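Local coordinates for protein amidase (Bacillus anthracis, PDB 5EWQ) that probably hydrolyses carboxylic acid amides to the free acid and ammonia, as a member of the amidase signature family, at residues Leu72-Ile75 with Gln76-Gln80; Thr275-Asn278 with Ala279-Tyr283; Tyr403-Thr406 with Leu407-Ala410. All blocks are in the same frame, centred on the assembly; numbering follows the deposited sequence.

Interaction 1 of 3, residues Leu72-Ile75 with Gln76-Gln80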
# COMPACT_ATOMS: atom_id res chain seq x y z
N LEU A 72 19.55 0.47 0.18
CA LEU A 72 20.03 -0.90 0.01
C LEU A 72 20.83 -1.35 1.23
O LEU A 72 20.75 -2.50 1.65
CB LEU A 72 20.89 -1.01 -1.25
CG LEU A 72 20.19 -0.77 -2.59
CD1 LEU A 72 21.18 -0.90 -3.74
CD2 LEU A 72 19.02 -1.72 -2.77
N PHE A 73 21.61 -0.42 1.79
CA PHE A 73 22.40 -0.71 2.98
C PHE A 73 21.51 -0.95 4.19
O PHE A 73 21.79 -1.82 5.01
CB PHE A 73 23.38 0.44 3.25
CG PHE A 73 24.22 0.24 4.48
CD1 PHE A 73 25.21 -0.73 4.50
CD2 PHE A 73 24.04 1.03 5.60
CE1 PHE A 73 25.99 -0.92 5.63
CE2 PHE A 73 24.82 0.85 6.73
CZ PHE A 73 25.79 -0.12 6.74
N ARG A 74 20.44 -0.18 4.29
CA ARG A 74 19.50 -0.32 5.40
C ARG A 74 18.70 -1.62 5.29
O ARG A 74 18.44 -2.27 6.29
CB ARG A 74 18.55 0.88 5.46
CG ARG A 74 19.22 2.18 5.87
CD ARG A 74 18.21 3.31 6.02
NE ARG A 74 17.20 3.00 7.02
CZ ARG A 74 17.33 3.25 8.32
NH1 ARG A 74 18.43 3.83 8.77
NH2 ARG A 74 16.35 2.94 9.16
N ILE A 75 18.32 -1.97 4.07
CA ILE A 75 17.61 -3.23 3.83
C ILE A 75 18.50 -4.41 4.18
O ILE A 75 18.04 -5.42 4.72
CB ILE A 75 17.13 -3.34 2.36
CG1 ILE A 75 16.12 -2.24 2.04
CG2 ILE A 75 16.52 -4.71 2.09
CD1 ILE A 75 15.69 -2.21 0.59
N GLN A 76 19.79 -4.28 3.88
CA GLN A 76 20.75 -5.33 4.16
C GLN A 76 21.00 -5.50 5.66
O GLN A 76 21.19 -6.61 6.14
CB GLN A 76 22.08 -5.04 3.44
CG GLN A 76 23.15 -6.09 3.67
CD GLN A 76 24.44 -5.77 2.93
OE1 GLN A 76 24.71 -6.31 1.86
NE2 GLN A 76 25.25 -4.88 3.50
N GLU A 77 20.97 -4.39 6.39
CA GLU A 77 21.32 -4.40 7.81
C GLU A 77 20.11 -4.49 8.74
O GLU A 77 20.24 -4.89 9.89
CB GLU A 77 22.14 -3.15 8.16
CG GLU A 77 23.50 -3.08 7.48
CD GLU A 77 24.49 -4.09 8.04
OE1 GLU A 77 24.58 -4.20 9.28
OE2 GLU A 77 25.16 -4.77 7.24
N HIS A 78 18.93 -4.13 8.24
CA HIS A 78 17.75 -4.06 9.09
C HIS A 78 16.61 -4.98 8.64
O HIS A 78 15.87 -5.50 9.47
CB HIS A 78 17.24 -2.62 9.17
CG HIS A 78 18.17 -1.69 9.88
ND1 HIS A 78 18.91 -2.07 10.98
CD2 HIS A 78 18.48 -0.39 9.65
CE1 HIS A 78 19.64 -1.05 11.40
NE2 HIS A 78 19.40 -0.02 10.61
N ASP A 79 16.47 -5.17 7.33
CA ASP A 79 15.37 -5.97 6.81
C ASP A 79 15.71 -7.45 6.74
O ASP A 79 14.90 -8.30 7.11
CB ASP A 79 14.94 -5.47 5.43
CG ASP A 79 13.69 -6.15 4.92
OD1 ASP A 79 12.58 -5.73 5.31
OD2 ASP A 79 13.81 -7.12 4.13
N GLN A 80 16.92 -7.76 6.28
CA GLN A 80 17.35 -9.15 6.17
C GLN A 80 18.37 -9.49 7.25
O GLN A 80 18.79 -10.64 7.38
CB GLN A 80 17.93 -9.42 4.78
CG GLN A 80 16.94 -9.22 3.65
CD GLN A 80 15.72 -10.11 3.77
OE1 GLN A 80 15.84 -11.32 3.97
NE2 GLN A 80 14.53 -9.52 3.67
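Arg74 and His78 meet one turn apart at the C-terminal end of helix 64-79. The regular part of the backbone ladder runs from Gln76 N to Leu72 O, from Glu77 N to Phe73 O and from His78 N to Arg74 O, with lengths of 2.7 to 3.0 Å. The helix then widens: Ile75 O accepts Gln80 N at 3.0 Å, a pi-type bond running nearly along the C=O axis, while Asp79 N gives the same oxygen only a weak bond.

With CG beside the backbone N (chi1 -65°), Glu77 lays that atom over one face of the Phe73 ring, 4.0 Å from the centroid, as a CH-pi contact displaced toward the rim. The bend at chi2 then turns the carboxylate to within 21° of the ring plane. Phe73 itself leans on helix 35-45. His78 CD2 lies over one face of the Arg74 guanidinium, 4.0 Å from Arg74 NH2, with ring and guanidinium planes inclined at 61°. That guanidinium is held elsewhere, by a salt bridge from NH1 to Glu42 and a bond from NH2 to Ala214 O. On the next flank Ile75 CG2 runs alongside Asp79 CB, 3.8 Å away, both side chains pointing the same way.

Asp79 OD1 takes the hydroxyl of Ser87, whereas OD2 receives Val88 N. The side-chain amide of Gln80 also approaches OD2, in a bond that is short and of uncertain length; the oxygen of that amide is met by Lys187. A bound acetate ion sits beside the His78 side chain.

With Ser87 at one oxygen and Val88 N at the other, the Asp79 carboxylate is probably stabilised in its charged form, and it ties the widened last turn to Ser87 and the start of strand 88-91.

Interaction 2 of 3, residues Thr275-Asn278 with Ala279-Tyr283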
# COMPACT_ATOMS: atom_id res chain seq x y z
N THR A 275 2.51 13.03 -4.06
CA THR A 275 3.55 13.14 -5.07
C THR A 275 3.60 11.88 -5.93
O THR A 275 3.67 11.95 -7.15
CB THR A 275 4.93 13.39 -4.43
OG1 THR A 275 4.92 14.65 -3.74
CG2 THR A 275 6.02 13.40 -5.49
N LEU A 276 3.57 10.73 -5.27
CA LEU A 276 3.56 9.45 -5.95
C LEU A 276 2.24 9.23 -6.69
O LEU A 276 2.21 8.61 -7.76
CB LEU A 276 3.80 8.31 -4.96
CG LEU A 276 3.83 6.89 -5.52
CD1 LEU A 276 4.95 6.73 -6.52
CD2 LEU A 276 3.97 5.87 -4.40
N PHE A 277 1.16 9.75 -6.11
CA PHE A 277 -0.18 9.57 -6.66
C PHE A 277 -0.35 10.28 -8.00
O PHE A 277 -1.28 9.98 -8.76
CB PHE A 277 -1.22 10.06 -5.65
CG PHE A 277 -2.64 9.75 -6.04
CD1 PHE A 277 -3.05 8.44 -6.21
CD2 PHE A 277 -3.56 10.77 -6.21
CE1 PHE A 277 -4.36 8.15 -6.56
CE2 PHE A 277 -4.87 10.48 -6.56
CZ PHE A 277 -5.27 9.17 -6.73
N ASN A 278 0.54 11.22 -8.29
CA ASN A 278 0.48 11.97 -9.54
C ASN A 278 0.80 11.12 -10.76
O ASN A 278 0.24 11.33 -11.84
CB ASN A 278 1.44 13.17 -9.49
CG ASN A 278 0.95 14.27 -8.57
OD1 ASN A 278 -0.25 14.45 -8.38
ND2 ASN A 278 1.89 15.01 -7.99
N ALA A 279 1.70 10.15 -10.59
CA ALA A 279 2.16 9.33 -11.71
C ALA A 279 1.39 8.02 -11.83
O ALA A 279 1.45 7.36 -12.87
CB ALA A 279 3.65 9.05 -11.58
N MSE A 280 0.67 7.65 -10.78
CA MSE A 280 -0.09 6.40 -10.79
C MSE A 280 -1.39 6.56 -11.57
O MSE A 280 -1.79 5.65 -12.30
CB MSE A 280 -0.39 5.94 -9.37
CG MSE A 280 0.84 5.74 -8.49
SE MSE A 280 0.35 4.87 -6.82
CE MSE A 280 -1.57 5.17 -6.91
N ILE A 281 -2.04 7.70 -11.40
CA ILE A 281 -3.31 7.97 -12.08
C ILE A 281 -3.12 8.10 -13.58
O ILE A 281 -2.00 8.28 -14.07
CB ILE A 281 -3.97 9.25 -11.55
CG1 ILE A 281 -3.09 10.47 -11.84
CG2 ILE A 281 -4.24 9.13 -10.06
CD1 ILE A 281 -3.68 11.78 -11.37
N GLY A 282 -4.22 7.99 -14.32
CA GLY A 282 -4.18 8.11 -15.76
C GLY A 282 -5.25 7.27 -16.43
O GLY A 282 -6.11 6.69 -15.77
N TYR A 283 -5.20 7.21 -17.76
CA TYR A 283 -6.17 6.44 -18.53
C TYR A 283 -5.56 5.15 -19.05
O TYR A 283 -4.37 5.10 -19.36
CB TYR A 283 -6.72 7.28 -19.69
CG TYR A 283 -7.73 6.55 -20.55
CD1 TYR A 283 -9.05 6.42 -20.15
CD2 TYR A 283 -7.36 5.99 -21.76
CE1 TYR A 283 -9.98 5.76 -20.93
CE2 TYR A 283 -8.28 5.32 -22.55
CZ TYR A 283 -9.58 5.21 -22.13
OH TYR A 283 -10.50 4.55 -22.91
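The Phe277 ring receives Ile281 over one face and Met280 at its edge, in the weakly bonded C-terminal turn of helix 270-280, which follows strand 263-267, a member of the large mixed sheet of the amidase fold. Ile281 CG2 stands 3.7 Å from the ring centroid and 20° off the normal, a CH-pi contact shifted toward the rim, with Phe277 CZ its nearest ring atom at 3.5 Å. The methyl of Met280, a selenomethionine, lies close to the ring plane, CE being 3.7 Å from Phe277 CD1. The ring of Tyr301 also meets Phe277, the two planes steeply inclined.

Both partners cross the Phe277 side chain at about a right angle. Phe277 carries its ring anti to the backbone N (chi1 -172°), which swings it along the helix toward the residues that follow. Leu276, one turn before Met280, sets its CG 4.2 Å from Met280 SE. The same flank of the helix rests on the sheet, with Leu276, Phe277 and Met280 all touching Pro265, and Leu276 reaching Leu219 and Val221 as well; Leu155 of helix 150-155 lies against Leu276 and Ala279.

Polar groups are served mainly from elsewhere. Thr275 OG1 bonds back to Lys271 O, and the Asn278 amide faces a loop, where OD1 accepts Tyr301 N and ND2 makes a weak bond to Asp300. The backbone tightens as it ends: Thr275 O and Ala279 N stand 4.4 Å apart, and Ala279 N bonds instead to Leu276 O at 3.3 Å, coming from above the carbonyl plane, 55° out of it.

Interaction 3 of 3, residues Tyr403-Thr406 with Leu407-Ala410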
# COMPACT_ATOMS: atom_id res chain seq x y z
N TYR A 403 0.15 -22.58 6.44
CA TYR A 403 -1.13 -22.34 7.10
C TYR A 403 -2.30 -22.79 6.24
O TYR A 403 -3.45 -22.42 6.49
CB TYR A 403 -1.26 -20.85 7.45
CG TYR A 403 -0.12 -20.32 8.29
CD1 TYR A 403 -0.12 -20.45 9.67
CD2 TYR A 403 0.97 -19.70 7.69
CE1 TYR A 403 0.93 -19.98 10.43
CE2 TYR A 403 2.02 -19.22 8.45
CZ TYR A 403 2.00 -19.36 9.82
OH TYR A 403 3.04 -18.88 10.58
N GLY A 404 -2.01 -23.60 5.23
CA GLY A 404 -3.05 -24.17 4.39
C GLY A 404 -3.44 -23.30 3.21
O GLY A 404 -2.83 -22.26 2.96
N GLN A 405 -4.46 -23.74 2.48
CA GLN A 405 -4.95 -23.02 1.30
C GLN A 405 -6.45 -23.19 1.14
O GLN A 405 -6.95 -23.39 0.03
CB GLN A 405 -4.21 -23.49 0.05
CG GLN A 405 -4.23 -25.00 -0.15
CD GLN A 405 -3.58 -25.43 -1.46
OE1 GLN A 405 -3.14 -24.59 -2.24
NE2 GLN A 405 -3.52 -26.73 -1.69
N THR A 406 -7.18 -23.10 2.25
CA THR A 406 -8.62 -23.33 2.27
C THR A 406 -9.39 -22.35 1.39
O THR A 406 -10.37 -22.72 0.74
CB THR A 406 -9.17 -23.25 3.70
OG1 THR A 406 -8.38 -24.07 4.57
CG2 THR A 406 -10.62 -23.72 3.75
N LEU A 407 -8.95 -21.10 1.36
CA LEU A 407 -9.66 -20.05 0.63
C LEU A 407 -9.60 -20.23 -0.88
O LEU A 407 -10.62 -20.08 -1.56
CB LEU A 407 -9.10 -18.68 1.01
CG LEU A 407 -9.65 -18.10 2.32
CD1 LEU A 407 -8.91 -16.84 2.71
CD2 LEU A 407 -11.14 -17.82 2.18
N ILE A 408 -8.42 -20.54 -1.41
CA ILE A 408 -8.27 -20.72 -2.85
C ILE A 408 -8.85 -22.07 -3.28
O ILE A 408 -9.17 -22.26 -4.45
CB ILE A 408 -6.80 -20.63 -3.30
CG1 ILE A 408 -5.99 -21.82 -2.78
CG2 ILE A 408 -6.19 -19.32 -2.83
CD1 ILE A 408 -4.55 -21.80 -3.23
N GLU A 409 -8.99 -22.98 -2.33
CA GLU A 409 -9.64 -24.26 -2.59
C GLU A 409 -11.15 -24.06 -2.70
O GLU A 409 -11.82 -24.68 -3.52
CB GLU A 409 -9.32 -25.28 -1.50
CG GLU A 409 -7.95 -25.94 -1.65
CD GLU A 409 -7.65 -26.89 -0.51
OE1 GLU A 409 -8.18 -26.69 0.60
OE2 GLU A 409 -6.87 -27.85 -0.73
N ALA A 410 -11.68 -23.17 -1.86
CA ALA A 410 -13.10 -22.87 -1.85
C ALA A 410 -13.50 -22.11 -3.12
O ALA A 410 -14.60 -22.29 -3.64
CB ALA A 410 -13.47 -22.06 -0.62
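Gln405 and Glu409 are joined first through the backbone: Glu409 N donates to Gln405 O at 3.1 Å, and one residue on Ala410 N donates to Thr406 O at 2.9 Å. These are the opening bonds of helix 406-412, with Gln405 at the N-cap position.

Apolar contact is made chiefly by Ile408. Its CG1 and CD1 both lie 3.7 Å from Gln405 CB, the two side chains crossing obliquely. With Gln405 CG set between the backbone N and the carbonyl carbon (chi1 52°), the extended chain lies across the first turn, between Ile408 and Glu409, on its way to helix 386-394, and its OE1 comes against Ile408 CD1.

Among the polar ends, Gln405 and Glu409 cross at about a right angle, amide and carboxylate planes 38° apart. Gln405 NE2 stays 3.7 Å from Glu409 OE2, and both find their partners on helix 386-394. The Gln405 amide binds Asn393 through OE1 and Ile390 O through NE2, and Glu409 OE2 forms a salt bridge with Lys394. A carboxylate in the first turn probably also gains from the helix dipole.

The arrangement is that of a helix N-terminus in which Gln405 holds the N-cap position while its side chain bonds to a neighbouring helix, pairing the start of helix 406-412 with the end of helix 386-394.

In the fold
All three contacts are local, each at one end of a helix, and none touches another. Interactions 1 and 2 both lie at C-terminal ends, 28 Å apart between centres and about 15 Å at the nearest atoms; each helix packs against the large mixed sheet, helix 64-79 on its edge strand 88-91, and helix 270-280 on strands 219-223 and 263-267. Interaction 3, at a helix start, is the most peripheral, its centre 24 Å from that of the chain. It lies across the molecule's centre from interaction 2, with nearest atoms about 25 Å apart. The acetate beside His78 places a small bound molecule at interaction 1, though it probably comes from the crystallisation liquor.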